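Local coordinates for reticulocyte-binding protein 2a (Plasmodium vivax, PDB 4Z8N) that probably binds a receptor on the surface of young red blood cells through this helical erythrocyte-binding domain, as part of parasite invasion, at residues Glu78-Val83 and His101-Gln106. Sequence-based numbering, arbitrary orientation.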
ATOM      1  N   GLU A  78      -8.073   7.793 -14.983  1.00 38.89           N
ATOM      2  CA  GLU A  78      -7.932   9.093 -14.333  1.00 39.92           C
ATOM      3  C   GLU A  78      -8.679  10.203 -15.073  1.00 38.92           C
ATOM      4  O   GLU A  78      -9.148  11.157 -14.456  1.00 34.75           O
ATOM      5  CB  GLU A  78      -6.453   9.464 -14.190  1.00 39.23           C
ATOM      6  CG  GLU A  78      -5.685   8.569 -13.227  1.00 43.01           C
ATOM      7  CD  GLU A  78      -4.378   9.184 -12.767  1.00 50.20           C
ATOM      8  OE1 GLU A  78      -3.333   8.890 -13.384  1.00 54.51           O
ATOM      9  OE2 GLU A  78      -4.394   9.956 -11.784  1.00 53.24           O
ATOM     10  N   LYS A  79      -8.797  10.085 -16.392  1.00 32.85           N
ATOM     11  CA  LYS A  79      -9.558  11.070 -17.149  1.00 37.31           C
ATOM     12  C   LYS A  79     -11.049  10.922 -16.864  1.00 36.04           C
ATOM     13  O   LYS A  79     -11.779  11.910 -16.823  1.00 34.59           O
ATOM     14  CB  LYS A  79      -9.283  10.942 -18.647  1.00 48.74           C
ATOM     15  CG  LYS A  79      -8.971  12.274 -19.303  1.00 63.36           C
ATOM     16  CD  LYS A  79      -7.862  12.976 -18.541  1.00 72.19           C
ATOM     17  CE  LYS A  79      -8.080  14.477 -18.466  1.00 77.18           C
ATOM     18  NZ  LYS A  79      -6.999  15.145 -17.693  1.00 80.11           N
ATOM     19  N   THR A  80     -11.497   9.687 -16.660  1.00 36.62           N
ATOM     20  CA  THR A  80     -12.888   9.442 -16.292  1.00 36.83           C
ATOM     21  C   THR A  80     -13.189  10.019 -14.910  1.00 38.55           C
ATOM     22  O   THR A  80     -14.223  10.657 -14.705  1.00 36.49           O
ATOM     23  CB  THR A  80     -13.219   7.940 -16.301  1.00 37.02           C
ATOM     24  OG1 THR A  80     -12.988   7.412 -17.612  1.00 42.52           O
ATOM     25  CG2 THR A  80     -14.673   7.708 -15.920  1.00 39.65           C
ATOM     26  N   ILE A  81     -12.276   9.797 -13.970  1.00 37.72           N
ATOM     27  CA  ILE A  81     -12.410  10.325 -12.614  1.00 31.23           C
ATOM     28  C   ILE A  81     -12.471  11.853 -12.621  1.00 30.56           C
ATOM     29  O   ILE A  81     -13.249  12.455 -11.880  1.00 35.30           O
ATOM     30  CB  ILE A  81     -11.241   9.850 -11.720  1.00 29.55           C
ATOM     31  CG1 ILE A  81     -11.327   8.340 -11.507  1.00 29.46           C
ATOM     32  CG2 ILE A  81     -11.247  10.577 -10.383  1.00 33.21           C
ATOM     33  CD1 ILE A  81     -10.185   7.767 -10.713  1.00 28.93           C
ATOM     34  N   PHE A  82     -11.655  12.471 -13.472  1.00 30.27           N
ATOM     35  CA  PHE A  82     -11.635  13.928 -13.608  1.00 32.47           C
ATOM     36  C   PHE A  82     -13.006  14.458 -14.036  1.00 40.85           C
ATOM     37  O   PHE A  82     -13.474  15.477 -13.523  1.00 36.11           O
ATOM     38  CB  PHE A  82     -10.553  14.352 -14.610  1.00 35.79           C
ATOM     39  CG  PHE A  82     -10.406  15.844 -14.761  1.00 36.15           C
ATOM     40  CD1 PHE A  82     -10.343  16.666 -13.648  1.00 36.81           C
ATOM     41  CD2 PHE A  82     -10.304  16.421 -16.019  1.00 34.33           C
ATOM     42  CE1 PHE A  82     -10.202  18.037 -13.784  1.00 42.81           C
ATOM     43  CE2 PHE A  82     -10.160  17.793 -16.164  1.00 36.67           C
ATOM     44  CZ  PHE A  82     -10.108  18.602 -15.045  1.00 47.53           C
ATOM     45  N   VAL A  83     -13.651  13.756 -14.967  1.00 37.54           N
ATOM     46  CA  VAL A  83     -14.994  14.125 -15.408  1.00 37.43           C
ATOM     47  C   VAL A  83     -16.007  13.974 -14.274  1.00 33.37           C
ATOM     48  O   VAL A  83     -16.874  14.829 -14.079  1.00 33.56           O
ATOM     49  CB  VAL A  83     -15.461  13.272 -16.610  1.00 42.89           C
ATOM     50  CG1 VAL A  83     -16.858  13.690 -17.049  1.00 44.77           C
ATOM     51  CG2 VAL A  83     -14.484  13.396 -17.768  1.00 43.22           C
ATOM     52  N   HIS A 101     -19.863   7.012 -14.944  1.00 36.08           N
ATOM     53  CA  HIS A 101     -19.615   6.272 -13.718  1.00 37.68           C
ATOM     54  C   HIS A 101     -19.557   4.783 -14.018  1.00 41.20           C
ATOM     55  O   HIS A 101     -18.719   4.058 -13.479  1.00 40.83           O
ATOM     56  CB  HIS A 101     -20.692   6.561 -12.673  1.00 41.51           C
ATOM     57  CG  HIS A 101     -20.437   5.899 -11.355  1.00 49.62           C
ATOM     58  ND1 HIS A 101     -19.624   6.453 -10.390  1.00 50.12           N
ATOM     59  CD2 HIS A 101     -20.876   4.723 -10.848  1.00 53.35           C
ATOM     60  CE1 HIS A 101     -19.578   5.649  -9.342  1.00 52.40           C
ATOM     61  NE2 HIS A 101     -20.329   4.594  -9.594  1.00 54.16           N
ATOM     62  N   ASN A 102     -20.459   4.334 -14.884  1.00 39.82           N
ATOM     63  CA  ASN A 102     -20.457   2.954 -15.345  1.00 46.97           C
ATOM     64  C   ASN A 102     -19.130   2.617 -16.026  1.00 48.59           C
ATOM     65  O   ASN A 102     -18.569   1.539 -15.828  1.00 45.73           O
ATOM     66  CB  ASN A 102     -21.630   2.716 -16.295  1.00 52.61           C
ATOM     67  CG  ASN A 102     -21.840   1.251 -16.608  1.00 63.99           C
ATOM     68  OD1 ASN A 102     -22.482   0.528 -15.847  1.00 71.57           O
ATOM     69  ND2 ASN A 102     -21.306   0.806 -17.738  1.00 65.52           N
ATOM     70  N   GLU A 103     -18.628   3.561 -16.816  1.00 45.00           N
ATOM     71  CA  GLU A 103     -17.347   3.413 -17.496  1.00 48.11           C
ATOM     72  C   GLU A 103     -16.190   3.346 -16.497  1.00 47.45           C
ATOM     73  O   GLU A 103     -15.238   2.586 -16.682  1.00 43.68           O
ATOM     74  CB  GLU A 103     -17.138   4.571 -18.475  1.00 55.55           C
ATOM     75  CG  GLU A 103     -15.918   4.438 -19.368  1.00 65.81           C
ATOM     76  CD  GLU A 103     -15.877   5.504 -20.448  1.00 75.07           C
ATOM     77  OE1 GLU A 103     -16.858   6.269 -20.567  1.00 78.35           O
ATOM     78  OE2 GLU A 103     -14.866   5.578 -21.179  1.00 78.30           O
ATOM     79  N   TYR A 104     -16.287   4.149 -15.441  1.00 40.92           N
ATOM     80  CA  TYR A 104     -15.281   4.180 -14.386  1.00 39.12           C
ATOM     81  C   TYR A 104     -15.114   2.816 -13.717  1.00 39.54           C
ATOM     82  O   TYR A 104     -13.993   2.375 -13.469  1.00 39.72           O
ATOM     83  CB  TYR A 104     -15.644   5.239 -13.343  1.00 37.87           C
ATOM     84  CG  TYR A 104     -15.042   4.995 -11.977  1.00 37.79           C
ATOM     85  CD1 TYR A 104     -13.729   5.353 -11.697  1.00 36.53           C
ATOM     86  CD2 TYR A 104     -15.791   4.410 -10.963  1.00 41.09           C
ATOM     87  CE1 TYR A 104     -13.179   5.129 -10.448  1.00 38.18           C
ATOM     88  CE2 TYR A 104     -15.249   4.183  -9.715  1.00 43.16           C
ATOM     89  CZ  TYR A 104     -13.944   4.543  -9.462  1.00 42.19           C
ATOM     90  OH  TYR A 104     -13.408   4.316  -8.215  1.00 46.21           O
ATOM     91  N   LYS A 105     -16.231   2.156 -13.428  1.00 39.22           N
ATOM     92  CA  LYS A 105     -16.205   0.833 -12.810  1.00 44.03           C
ATOM     93  C   LYS A 105     -15.466  -0.179 -13.680  1.00 46.07           C
ATOM     94  O   LYS A 105     -14.623  -0.931 -13.193  1.00 47.96           O
ATOM     95  CB  LYS A 105     -17.626   0.335 -12.542  1.00 44.92           C
ATOM     96  CG  LYS A 105     -18.398   1.135 -11.509  1.00 48.31           C
ATOM     97  CD  LYS A 105     -19.862   0.713 -11.498  1.00 57.12           C
ATOM     98  CE  LYS A 105     -20.611   1.303 -10.316  1.00 59.98           C
ATOM     99  NZ  LYS A 105     -22.064   0.964 -10.350  1.00 65.90           N
ATOM    100  N   GLN A 106     -15.792  -0.196 -14.969  1.00 44.71           N
ATOM    101  CA  GLN A 106     -15.148  -1.102 -15.913  1.00 46.82           C
ATOM    102  C   GLN A 106     -13.655  -0.807 -16.003  1.00 40.80           C
ATOM    103  O   GLN A 106     -12.828  -1.718 -15.993  1.00 39.78           O
ATOM    104  CB  GLN A 106     -15.797  -0.987 -17.292  1.00 50.89           C
ATOM    105  CG  GLN A 106     -17.283  -1.315 -17.303  1.00 61.50           C
ATOM    106  CD  GLN A 106     -17.979  -0.860 -18.573  1.00 72.29           C
ATOM    107  OE1 GLN A 106     -17.543   0.088 -19.229  1.00 71.06           O
ATOM    108  NE2 GLN A 106     -19.066  -1.535 -18.927  1.00 77.07           N
TER
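T80 and Y104 mark the point where two antiparallel helical segments, 78-83 and 101-106, come nearest, their CA atoms 6.1 Å apart and their short axes 9.5 Å apart at an angle of 151°. Threonine suits this place because its side chain is short and has two different branches. Its methyl CG2, set anti to the backbone N (chi1 -60° for OG1), reaches over to the root of the tyrosine and lies 3.7 Å from Y104 CB. The hydroxyl OG1 is turned away from that apolar contact and hydrogen-bonds within its own helix to A76 O and, across the pair, to Q107 OE1, just past the end of 101-106; a buried polar group is thus provided for.

One residue on, I81 leaves its backbone to the side of the contact, yet its long branch comes back to the tyrosine ring. CG1 sits 3.8 Å from Y104 CD1, and the terminal CD1 of I81 follows the ring to 4.0 Å from Y104 CE1, an oblique van der Waals approach to the CD1-CE1 part of the ring. With CG anti to its backbone N (chi1 156°), Y104 extends its ring beside the isoleucine and gives that branch a broad apolar surface to pack on. E103 lies at the margin, where a long charged chain fits a partly exposed site: its carboxylate OE1 forms a salt bridge with K100 NZ on its own helix.

The contact is plain helix packing within the Rh5 coiled-coil domain, between helix 71-85 and helix 94-115, two helices linked by a short connection that includes the one-turn helix 87-90. Y104 also touches L77 and L84 of helix 71-85, and its ring meets F206 edge-to-face, which links the antiparallel pair to the long helix 199-237.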